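ABC transporter substrate binding protein (Ribose) (Agrobacterium vitis, PDB 5DKV) binds the sugar alpha-D-tagatopyranose and probably serves as the solute-binding component of an ABC-type carbohydrate importer. Local coordinates at residues Asn25-Thr38 with Ile56-Phe68. Sequence-based numbering, arbitrary orientation.
Sequences NKKFRIALIPGLTT and IGAQIIFQGAPDF
R29 to L32 pair in parallel with Q59 to F62, joining the outermost strand 59-62 to its neighbour 29-33 in the N-terminal part of the fold. Five backbone hydrogen bonds set the register, from Q59 N to F28 O (2.9 Å) through to Q63 N to L32 O (3.2 Å). On one face, I61 CD1 lies over one face of the R29 guanidinium, toward its rim, 3.4 Å from NH2; the R29 chain is bent at chi3 (63°), and the carbonyls of K83 and K84 anchor its nitrogens. On the other face, L32 and F62 run side by side, both with CG anti to the backbone N, bringing L32 CD2 in plane to the ring edge, 3.8 Å from F62 CD1. P34 CG reaches the same ring at CZ (3.7 Å). Before the strands, N25 ND2 donates almost straight (176°) to I56 O, though from above the carbonyl plane. Beyond them, T37 N donates to A65 O (3.1 Å), and waters bridge P34 O to A65 N and G35 O to D67 O. The F68 side chain is about 4 Å from the bound alpha-D-tagatopyranose, nearest atoms. Helix 40-56 completes the crossover: a beta-alpha-beta unit of the periplasmic sugar-binding fold, its C-terminal strand ends leading toward the ligand cleft.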
# COMPACT_ATOMS: atom_id res chain seq x y z
N ASN A 25 -24.51 18.58 11.46
CA ASN A 25 -24.14 18.07 10.15
C ASN A 25 -25.20 17.14 9.59
O ASN A 25 -25.77 16.33 10.31
CB ASN A 25 -22.83 17.25 10.18
CG ASN A 25 -21.66 18.01 10.75
OD1 ASN A 25 -21.73 19.21 11.01
ND2 ASN A 25 -20.54 17.30 10.93
N LYS A 26 -25.41 17.23 8.28
CA LYS A 26 -26.04 16.14 7.55
C LYS A 26 -25.22 14.87 7.78
O LYS A 26 -23.99 14.89 7.68
CB LYS A 26 -26.13 16.50 6.06
CG LYS A 26 -26.19 15.33 5.11
CD LYS A 26 -27.57 14.82 4.89
CE LYS A 26 -27.56 13.67 3.90
NZ LYS A 26 -28.90 13.08 3.75
N LYS A 27 -25.90 13.77 8.10
CA LYS A 27 -25.23 12.49 8.36
C LYS A 27 -25.18 11.64 7.10
O LYS A 27 -26.22 11.28 6.53
CB LYS A 27 -25.93 11.74 9.48
CG LYS A 27 -25.86 12.46 10.82
CD LYS A 27 -26.85 11.86 11.79
CE LYS A 27 -26.81 12.55 13.14
NZ LYS A 27 -27.43 11.68 14.17
N PHE A 28 -23.97 11.34 6.69
CA PHE A 28 -23.70 10.69 5.42
C PHE A 28 -23.37 9.22 5.58
O PHE A 28 -22.92 8.79 6.64
CB PHE A 28 -22.57 11.42 4.71
CG PHE A 28 -22.94 12.81 4.26
CD1 PHE A 28 -23.79 13.01 3.19
CD2 PHE A 28 -22.40 13.92 4.89
CE1 PHE A 28 -24.11 14.29 2.77
CE2 PHE A 28 -22.72 15.19 4.48
CZ PHE A 28 -23.58 15.38 3.41
N ARG A 29 -23.59 8.47 4.51
CA ARG A 29 -23.14 7.09 4.41
C ARG A 29 -22.03 7.01 3.37
O ARG A 29 -22.27 7.23 2.19
CB ARG A 29 -24.31 6.17 4.06
CG ARG A 29 -25.32 6.11 5.19
CD ARG A 29 -26.68 5.64 4.71
NE ARG A 29 -26.64 4.27 4.20
CZ ARG A 29 -26.75 3.94 2.91
NH1 ARG A 29 -26.90 4.88 1.98
NH2 ARG A 29 -26.72 2.66 2.55
N ILE A 30 -20.82 6.75 3.83
CA ILE A 30 -19.64 6.75 2.97
C ILE A 30 -19.08 5.34 2.89
O ILE A 30 -18.80 4.72 3.92
CB ILE A 30 -18.56 7.72 3.51
CG1 ILE A 30 -19.10 9.15 3.53
CG2 ILE A 30 -17.25 7.63 2.68
CD1 ILE A 30 -18.25 10.13 4.35
N ALA A 31 -18.97 4.80 1.68
CA ALA A 31 -18.50 3.44 1.49
C ALA A 31 -16.98 3.39 1.41
O ALA A 31 -16.36 4.33 0.91
CB ALA A 31 -19.09 2.86 0.26
N LEU A 32 -16.40 2.32 1.92
CA LEU A 32 -14.97 2.06 1.81
C LEU A 32 -14.78 0.64 1.32
O LEU A 32 -15.22 -0.30 1.96
CB LEU A 32 -14.24 2.28 3.15
CG LEU A 32 -12.77 1.89 3.17
CD1 LEU A 32 -11.93 2.63 2.10
CD2 LEU A 32 -12.22 2.15 4.59
N ILE A 33 -14.16 0.52 0.15
CA ILE A 33 -13.88 -0.74 -0.50
C ILE A 33 -12.35 -0.94 -0.56
O ILE A 33 -11.67 -0.29 -1.34
CB ILE A 33 -14.50 -0.79 -1.92
CG1 ILE A 33 -16.01 -0.58 -1.86
CG2 ILE A 33 -14.15 -2.15 -2.58
CD1 ILE A 33 -16.71 -0.46 -3.21
N PRO A 34 -11.81 -1.81 0.29
CA PRO A 34 -10.35 -2.00 0.32
C PRO A 34 -9.88 -2.84 -0.86
O PRO A 34 -10.70 -3.40 -1.59
CB PRO A 34 -10.13 -2.75 1.63
CG PRO A 34 -11.36 -3.62 1.70
CD PRO A 34 -12.50 -2.74 1.20
N GLY A 35 -8.57 -2.94 -1.02
CA GLY A 35 -8.03 -3.85 -2.01
C GLY A 35 -8.14 -5.31 -1.60
O GLY A 35 -8.23 -6.19 -2.47
N LEU A 36 -8.11 -5.56 -0.30
CA LEU A 36 -8.08 -6.89 0.29
C LEU A 36 -8.53 -6.74 1.74
O LEU A 36 -8.03 -5.87 2.43
CB LEU A 36 -6.64 -7.48 0.22
CG LEU A 36 -6.30 -8.73 1.03
CD1 LEU A 36 -7.29 -9.82 0.70
CD2 LEU A 36 -4.86 -9.16 0.74
N THR A 37 -9.45 -7.57 2.20
CA THR A 37 -9.98 -7.43 3.57
C THR A 37 -9.00 -7.83 4.67
O THR A 37 -8.95 -7.17 5.71
CB THR A 37 -11.26 -8.26 3.73
OG1 THR A 37 -11.03 -9.60 3.25
CG2 THR A 37 -12.37 -7.63 2.95
N THR A 38 -8.27 -8.92 4.45
CA THR A 38 -7.36 -9.51 5.43
C THR A 38 -5.93 -9.03 5.21
O THR A 38 -5.00 -9.80 4.88
CB THR A 38 -7.38 -11.02 5.34
OG1 THR A 38 -7.08 -11.41 4.00
CG2 THR A 38 -8.76 -11.56 5.75
N ILE A 56 -17.23 13.61 12.01
CA ILE A 56 -18.14 14.45 11.23
C ILE A 56 -19.53 13.83 11.07
O ILE A 56 -20.36 14.35 10.31
CB ILE A 56 -17.54 14.83 9.82
CG1 ILE A 56 -16.88 13.67 9.07
CG2 ILE A 56 -16.49 15.93 10.00
CD1 ILE A 56 -17.79 12.57 8.66
N GLY A 57 -19.80 12.77 11.82
CA GLY A 57 -21.16 12.25 11.96
C GLY A 57 -21.63 11.26 10.91
O GLY A 57 -22.84 11.05 10.78
N ALA A 58 -20.69 10.63 10.20
CA ALA A 58 -21.02 9.73 9.11
C ALA A 58 -20.97 8.27 9.55
O ALA A 58 -20.46 7.95 10.62
CB ALA A 58 -20.08 9.96 7.94
N GLN A 59 -21.55 7.41 8.74
CA GLN A 59 -21.43 5.97 8.90
C GLN A 59 -20.60 5.42 7.76
O GLN A 59 -20.76 5.86 6.61
CB GLN A 59 -22.78 5.26 8.92
CG GLN A 59 -22.64 3.71 9.09
CD GLN A 59 -23.97 2.93 9.05
OE1 GLN A 59 -24.91 3.29 8.33
NE2 GLN A 59 -24.03 1.83 9.82
N ILE A 60 -19.73 4.47 8.07
CA ILE A 60 -18.95 3.79 7.04
C ILE A 60 -19.64 2.52 6.62
O ILE A 60 -20.03 1.68 7.47
CB ILE A 60 -17.51 3.47 7.51
CG1 ILE A 60 -16.75 4.73 7.88
CG2 ILE A 60 -16.73 2.68 6.41
CD1 ILE A 60 -16.57 5.71 6.77
N ILE A 61 -19.80 2.37 5.31
CA ILE A 61 -20.22 1.11 4.71
C ILE A 61 -18.95 0.43 4.20
O ILE A 61 -18.36 0.90 3.23
CB ILE A 61 -21.22 1.31 3.55
CG1 ILE A 61 -22.44 2.08 4.05
CG2 ILE A 61 -21.61 -0.04 2.94
CD1 ILE A 61 -23.37 2.51 2.96
N PHE A 62 -18.53 -0.65 4.84
CA PHE A 62 -17.26 -1.29 4.51
C PHE A 62 -17.48 -2.67 3.93
O PHE A 62 -18.17 -3.49 4.52
CB PHE A 62 -16.37 -1.36 5.76
CG PHE A 62 -15.03 -1.99 5.53
CD1 PHE A 62 -13.93 -1.21 5.20
CD2 PHE A 62 -14.86 -3.35 5.65
CE1 PHE A 62 -12.70 -1.79 5.00
CE2 PHE A 62 -13.63 -3.92 5.46
CZ PHE A 62 -12.54 -3.14 5.14
N GLN A 63 -16.92 -2.91 2.76
CA GLN A 63 -17.05 -4.24 2.14
C GLN A 63 -15.90 -4.44 1.18
O GLN A 63 -15.56 -3.55 0.42
CB GLN A 63 -18.38 -4.40 1.42
CG GLN A 63 -18.70 -5.84 1.15
CD GLN A 63 -20.04 -6.02 0.46
OE1 GLN A 63 -20.95 -5.21 0.61
NE2 GLN A 63 -20.17 -7.11 -0.29
N GLY A 64 -15.30 -5.61 1.25
CA GLY A 64 -14.19 -5.94 0.38
C GLY A 64 -14.17 -7.41 -0.00
O GLY A 64 -14.92 -8.23 0.56
N ALA A 65 -13.33 -7.73 -0.97
CA ALA A 65 -13.07 -9.12 -1.35
C ALA A 65 -11.86 -9.68 -0.60
O ALA A 65 -11.05 -8.91 -0.06
CB ALA A 65 -12.84 -9.21 -2.85
N PRO A 66 -11.74 -11.02 -0.54
CA PRO A 66 -10.65 -11.66 0.21
C PRO A 66 -9.36 -11.80 -0.58
O PRO A 66 -8.40 -12.33 -0.03
CB PRO A 66 -11.22 -13.04 0.54
CG PRO A 66 -12.14 -13.32 -0.61
CD PRO A 66 -12.72 -12.00 -1.04
N ASP A 67 -9.34 -11.37 -1.85
CA ASP A 67 -8.12 -11.32 -2.65
C ASP A 67 -8.04 -10.02 -3.45
O ASP A 67 -9.06 -9.42 -3.79
CB ASP A 67 -8.00 -12.55 -3.58
CG ASP A 67 -9.21 -12.74 -4.50
OD1 ASP A 67 -10.32 -12.28 -4.17
OD2 ASP A 67 -9.03 -13.40 -5.56
N PHE A 68 -6.82 -9.57 -3.70
CA PHE A 68 -6.52 -8.36 -4.47
C PHE A 68 -6.69 -8.72 -5.94
O PHE A 68 -5.77 -9.25 -6.57
CB PHE A 68 -5.10 -7.85 -4.14
CG PHE A 68 -4.80 -6.47 -4.63
CD1 PHE A 68 -4.43 -6.24 -5.95
CD2 PHE A 68 -4.85 -5.40 -3.77
CE1 PHE A 68 -4.13 -4.96 -6.39
CE2 PHE A 68 -4.55 -4.11 -4.20
CZ PHE A 68 -4.20 -3.89 -5.51
O HOH W 1 -21.83 13.06 8.02
O HOH W 2 -12.05 -5.70 -2.49
O HOH W 3 -10.17 -6.98 -4.09
O HOH W 4 -8.47 -13.14 2.61